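Side-chain contacts in lipase (Rhizopus chinensis, PDB 6A0W), which probably hydrolyses the ester bonds of triacylglycerols, using the alpha/beta-hydrolase fold of the class 3 lipases: residues Y215-G220 against T263-T268; I94-A99 against Q155-A160. One frame throughout, in Å; residues are numbered along the deposited sequence.

Contact 1: residues Y215-G220 against T263-T268; sequences YVDSTG and TSNIET
Asp217 and Asn265 lay their flat ends one over the other: the carboxylate and the amide planes are only 8° apart, and OD2 of Asp217 sits 3.2 Å from CG of Asn265. The two groups are stacked, so the amide N-H groups are not aimed at the acid; ND2 of Asn265 rests 3.4 Å from CG of Asp217. Asn265 takes this place with its CG between backbone N and carbonyl carbon (chi1 63°), which folds the amide back beside its own main chain. The acid therefore meets amide and backbone together, and OD2 of Asp217 comes within 2.6 Å of the carbonyl O of Asn265. Alongside, CD1 of Ile266 reaches the same carboxylate oxygen at 3.3 Å, bringing a methyl group to the acid. The turn carrying these partners is braced from within, since OG of Ser264 donates to O of Ile266 (3.0 Å) in the carbonyl plane, on a lone pair. On the opposing segment, OG1 and N of Thr219 both donate to O of Val216. The contact lies at the surface and joins the C-terminal part of helix 210-218 to the loop following strand 258-262. Pro246 touches Val216 and Asp217 beside it, OD1 of Asp217 has a weak hydrogen bond to Gly247 N, and helix 173-188 packs against Tyr215 and Thr219.

Contact 2: residues I94-A99 against Q155-A160; sequences ILRSDA and QDQLTA
Arg96 rises from strand 90-97 with CG trans to the backbone N (chi1 -168°), and a bend at chi3 (82°) turns the guanidinium so that NE and NH2 face Asp98 and NH1 faces Gln157. Gln157 bends in turn at chi2, bringing its amide oxygen to the edge of that group. This is a helix-on-sheet contact of the alpha/beta-hydrolase fold: the last turns of helix 137-160 lie against the central mixed sheet, and the two side chains cross at about a right angle. Arg96 NH1 gives a nearly straight hydrogen bond (176°) to Gln157 OE1, in the carbonyl plane and on a lone pair. The guanidinium and amide planes are nearly coplanar, so the bond runs edge to edge. Asp98 takes two further bonds side-on, at 2.9 Å from Arg96 NE to Asp98 OD1 and at 3.1 Å from Arg96 NH2 to Asp98 OD2, both on the syn side but tilted out of the carboxylate plane. Three bonds within the guanidinium plane thus fix its rotation. Lys78 and Tyr164 also hold the Asp98 carboxylate, probably favouring its charged form. Ile80 of the edge strand packs on both Arg96 and Gln157, and Tyr161 and Tyr164 touch the arginine. Gln157 OE1 lies 3.1 Å from Arg96 NH1 and equally 3.1 Å from Arg96 CD, resting in the bend of the arginine chain.

How the contacts relate
The two contacts share no helix or strand and lie apart, their centres 28 Å from each other and their nearest atoms about 15 Å. Contact 2 is buried, although it stands 21 Å from the centre of the chain, and pins the end of helix 137-160 to a strand near one side of the sheet. Contact 1 is a surface contact, joining helix 210-218 to a loop that leaves a strand toward the sheet's other side. Their chemistry differs accordingly: one directed hydrogen bond joins 94-99 to 155-160, from an arginine already paired within its segment, whereas 215-220 meets 263-268 through face-on stacking of an acid on an amide and a close approach to a backbone carbonyl.

Contact 1: residues Y215-G220 against T263-T268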
# COMPACT_ATOMS: atom_id res chain seq x y z
N TYR A 215 -16.79 4.92 1.77
CA TYR A 215 -16.74 4.35 3.10
C TYR A 215 -15.36 4.56 3.73
O TYR A 215 -15.22 4.91 4.91
CB TYR A 215 -17.10 2.84 3.08
CG TYR A 215 -16.81 2.16 4.40
CD1 TYR A 215 -17.55 2.44 5.53
CD2 TYR A 215 -15.73 1.31 4.54
CE1 TYR A 215 -17.22 1.91 6.77
CE2 TYR A 215 -15.36 0.83 5.77
CZ TYR A 215 -16.11 1.09 6.88
OH TYR A 215 -15.75 0.52 8.08
N VAL A 216 -14.32 4.22 3.00
CA VAL A 216 -12.97 4.34 3.55
C VAL A 216 -12.72 5.79 4.03
O VAL A 216 -12.24 6.03 5.14
CB VAL A 216 -11.93 3.96 2.48
CG1 VAL A 216 -10.55 4.42 2.92
CG2 VAL A 216 -11.93 2.45 2.27
N ASP A 217 -13.09 6.73 3.18
CA ASP A 217 -12.98 8.17 3.51
C ASP A 217 -13.81 8.56 4.74
O ASP A 217 -13.33 9.28 5.60
CB ASP A 217 -13.41 9.00 2.28
CG ASP A 217 -12.34 9.08 1.23
OD1 ASP A 217 -11.18 8.69 1.52
OD2 ASP A 217 -12.66 9.54 0.10
N SER A 218 -14.97 7.91 4.92
CA SER A 218 -15.85 8.21 6.05
C SER A 218 -15.29 7.77 7.35
O SER A 218 -15.70 8.28 8.38
CB SER A 218 -17.22 7.55 5.89
OG SER A 218 -17.19 6.15 6.09
N THR A 219 -14.36 6.83 7.34
CA THR A 219 -13.83 6.34 8.62
C THR A 219 -12.90 7.35 9.25
O THR A 219 -12.52 7.20 10.44
CB THR A 219 -13.04 5.01 8.48
OG1 THR A 219 -11.85 5.20 7.69
CG2 THR A 219 -13.89 3.90 7.81
N GLY A 220 -12.33 8.22 8.42
CA GLY A 220 -11.28 9.14 8.96
C GLY A 220 -9.94 8.47 9.27
O GLY A 220 -9.00 9.15 9.70
N THR A 263 -4.27 16.71 -2.07
CA THR A 263 -4.80 16.60 -0.72
C THR A 263 -6.23 16.06 -0.66
O THR A 263 -6.72 15.73 0.40
CB THR A 263 -4.83 17.98 -0.01
OG1 THR A 263 -5.51 18.90 -0.88
CG2 THR A 263 -3.42 18.45 0.28
N SER A 264 -6.93 16.06 -1.78
CA SER A 264 -8.27 15.49 -1.84
C SER A 264 -8.27 14.00 -1.51
O SER A 264 -7.30 13.30 -1.82
CB SER A 264 -8.81 15.73 -3.26
OG SER A 264 -9.91 14.87 -3.60
N ASN A 265 -9.38 13.47 -1.00
CA ASN A 265 -9.44 12.07 -0.55
C ASN A 265 -10.13 11.11 -1.55
O ASN A 265 -10.50 9.98 -1.22
CB ASN A 265 -10.07 11.98 0.85
CG ASN A 265 -11.53 12.45 0.88
OD1 ASN A 265 -12.11 12.84 -0.15
ND2 ASN A 265 -12.12 12.40 2.05
N ILE A 266 -10.36 11.62 -2.76
CA ILE A 266 -10.81 10.86 -3.90
C ILE A 266 -9.89 11.19 -5.04
O ILE A 266 -9.44 12.33 -5.18
CB ILE A 266 -12.25 11.22 -4.30
CG1 ILE A 266 -13.21 10.76 -3.21
CG2 ILE A 266 -12.64 10.57 -5.64
CD1 ILE A 266 -13.40 9.27 -3.11
N GLU A 267 -9.48 10.17 -5.78
CA GLU A 267 -8.42 10.39 -6.75
C GLU A 267 -8.74 11.55 -7.68
O GLU A 267 -9.84 11.64 -8.19
CB GLU A 267 -8.14 9.13 -7.57
CG GLU A 267 -9.31 8.49 -8.30
CD GLU A 267 -8.87 7.21 -9.00
OE1 GLU A 267 -8.09 7.35 -9.95
OE2 GLU A 267 -9.38 6.12 -8.68
N THR A 268 -7.70 12.27 -8.09
CA THR A 268 -7.84 13.47 -8.95
C THR A 268 -7.06 13.31 -10.25
O THR A 268 -6.29 12.36 -10.43
CB THR A 268 -7.19 14.71 -8.26
OG1 THR A 268 -5.76 14.54 -8.18
CG2 THR A 268 -7.74 14.89 -6.82

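Contact 2: residues I94-A99 against Q155-A160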
# COMPACT_ATOMS: atom_id res chain seq x y z
N ILE A 94 4.00 -8.91 11.72
CA ILE A 94 3.72 -7.92 12.72
C ILE A 94 5.07 -7.71 13.36
O ILE A 94 5.74 -8.67 13.76
CB ILE A 94 2.79 -8.48 13.83
CG1 ILE A 94 1.47 -9.02 13.27
CG2 ILE A 94 2.61 -7.46 14.93
CD1 ILE A 94 0.78 -8.05 12.39
N LEU A 95 5.37 -6.45 13.63
CA LEU A 95 6.63 -6.02 14.18
C LEU A 95 6.34 -4.91 15.19
O LEU A 95 5.50 -4.04 14.96
CB LEU A 95 7.50 -5.46 13.05
CG LEU A 95 8.87 -4.91 13.43
CD1 LEU A 95 9.87 -6.07 13.39
CD2 LEU A 95 9.26 -3.84 12.40
N ARG A 96 7.08 -4.90 16.29
CA ARG A 96 6.96 -3.85 17.26
C ARG A 96 8.29 -3.11 17.42
O ARG A 96 9.36 -3.74 17.54
CB ARG A 96 6.50 -4.41 18.60
CG ARG A 96 6.08 -3.32 19.56
CD ARG A 96 5.63 -3.86 20.93
NE ARG A 96 6.79 -4.11 21.75
CZ ARG A 96 7.36 -5.30 21.96
NH1 ARG A 96 6.75 -6.43 21.63
NH2 ARG A 96 8.53 -5.34 22.58
N SER A 97 8.19 -1.79 17.45
CA SER A 97 9.27 -0.89 17.85
C SER A 97 8.85 -0.19 19.14
O SER A 97 7.96 0.67 19.14
CB SER A 97 9.49 0.18 16.74
OG SER A 97 10.45 1.16 17.14
N ASP A 98 9.61 -0.41 20.19
CA ASP A 98 9.36 0.28 21.42
C ASP A 98 9.86 1.69 21.30
O ASP A 98 9.25 2.59 21.77
CB ASP A 98 10.00 -0.43 22.58
CG ASP A 98 9.34 -1.72 22.87
OD1 ASP A 98 8.13 -1.78 22.83
OD2 ASP A 98 10.02 -2.69 23.12
N ALA A 99 10.96 1.86 20.61
CA ALA A 99 11.56 3.20 20.42
C ALA A 99 10.60 4.11 19.67
O ALA A 99 10.49 5.26 20.04
CB ALA A 99 12.86 3.06 19.68
N GLN A 155 -4.24 -7.39 18.32
CA GLN A 155 -5.01 -7.27 19.59
C GLN A 155 -4.16 -7.51 20.81
O GLN A 155 -4.15 -6.72 21.76
CB GLN A 155 -6.20 -8.21 19.61
CG GLN A 155 -7.26 -7.88 18.58
CD GLN A 155 -8.66 -8.25 19.04
OE1 GLN A 155 -9.13 -9.37 18.82
NE2 GLN A 155 -9.37 -7.26 19.60
N ASP A 156 -3.30 -8.52 20.70
CA ASP A 156 -2.45 -8.91 21.82
C ASP A 156 -1.35 -7.90 22.14
O ASP A 156 -1.02 -7.62 23.30
CB ASP A 156 -1.88 -10.31 21.52
CG ASP A 156 -1.47 -11.03 22.77
OD1 ASP A 156 -2.38 -11.42 23.56
OD2 ASP A 156 -0.26 -11.09 23.01
N GLN A 157 -0.71 -7.39 21.09
CA GLN A 157 0.32 -6.37 21.25
C GLN A 157 -0.25 -5.03 21.76
O GLN A 157 0.36 -4.34 22.57
CB GLN A 157 1.02 -6.16 19.90
CG GLN A 157 1.91 -7.34 19.54
CD GLN A 157 3.15 -7.39 20.39
OE1 GLN A 157 3.92 -6.42 20.45
NE2 GLN A 157 3.40 -8.55 21.01
N LEU A 158 -1.42 -4.66 21.25
CA LEU A 158 -2.05 -3.44 21.66
C LEU A 158 -2.50 -3.53 23.12
O LEU A 158 -2.22 -2.61 23.91
CB LEU A 158 -3.22 -3.18 20.73
CG LEU A 158 -3.91 -1.82 20.73
CD1 LEU A 158 -2.92 -0.70 20.43
CD2 LEU A 158 -5.00 -1.86 19.68
N THR A 159 -3.02 -4.69 23.54
CA THR A 159 -3.25 -4.93 24.98
C THR A 159 -1.99 -4.74 25.82
O THR A 159 -2.00 -4.03 26.84
CB THR A 159 -3.81 -6.33 25.25
OG1 THR A 159 -5.00 -6.52 24.47
CG2 THR A 159 -4.14 -6.52 26.71
N ALA A 160 -0.87 -5.27 25.33
CA ALA A 160 0.37 -5.14 26.07
C ALA A 160 1.02 -3.75 25.98
O ALA A 160 1.85 -3.38 26.83
CB ALA A 160 1.33 -6.24 25.65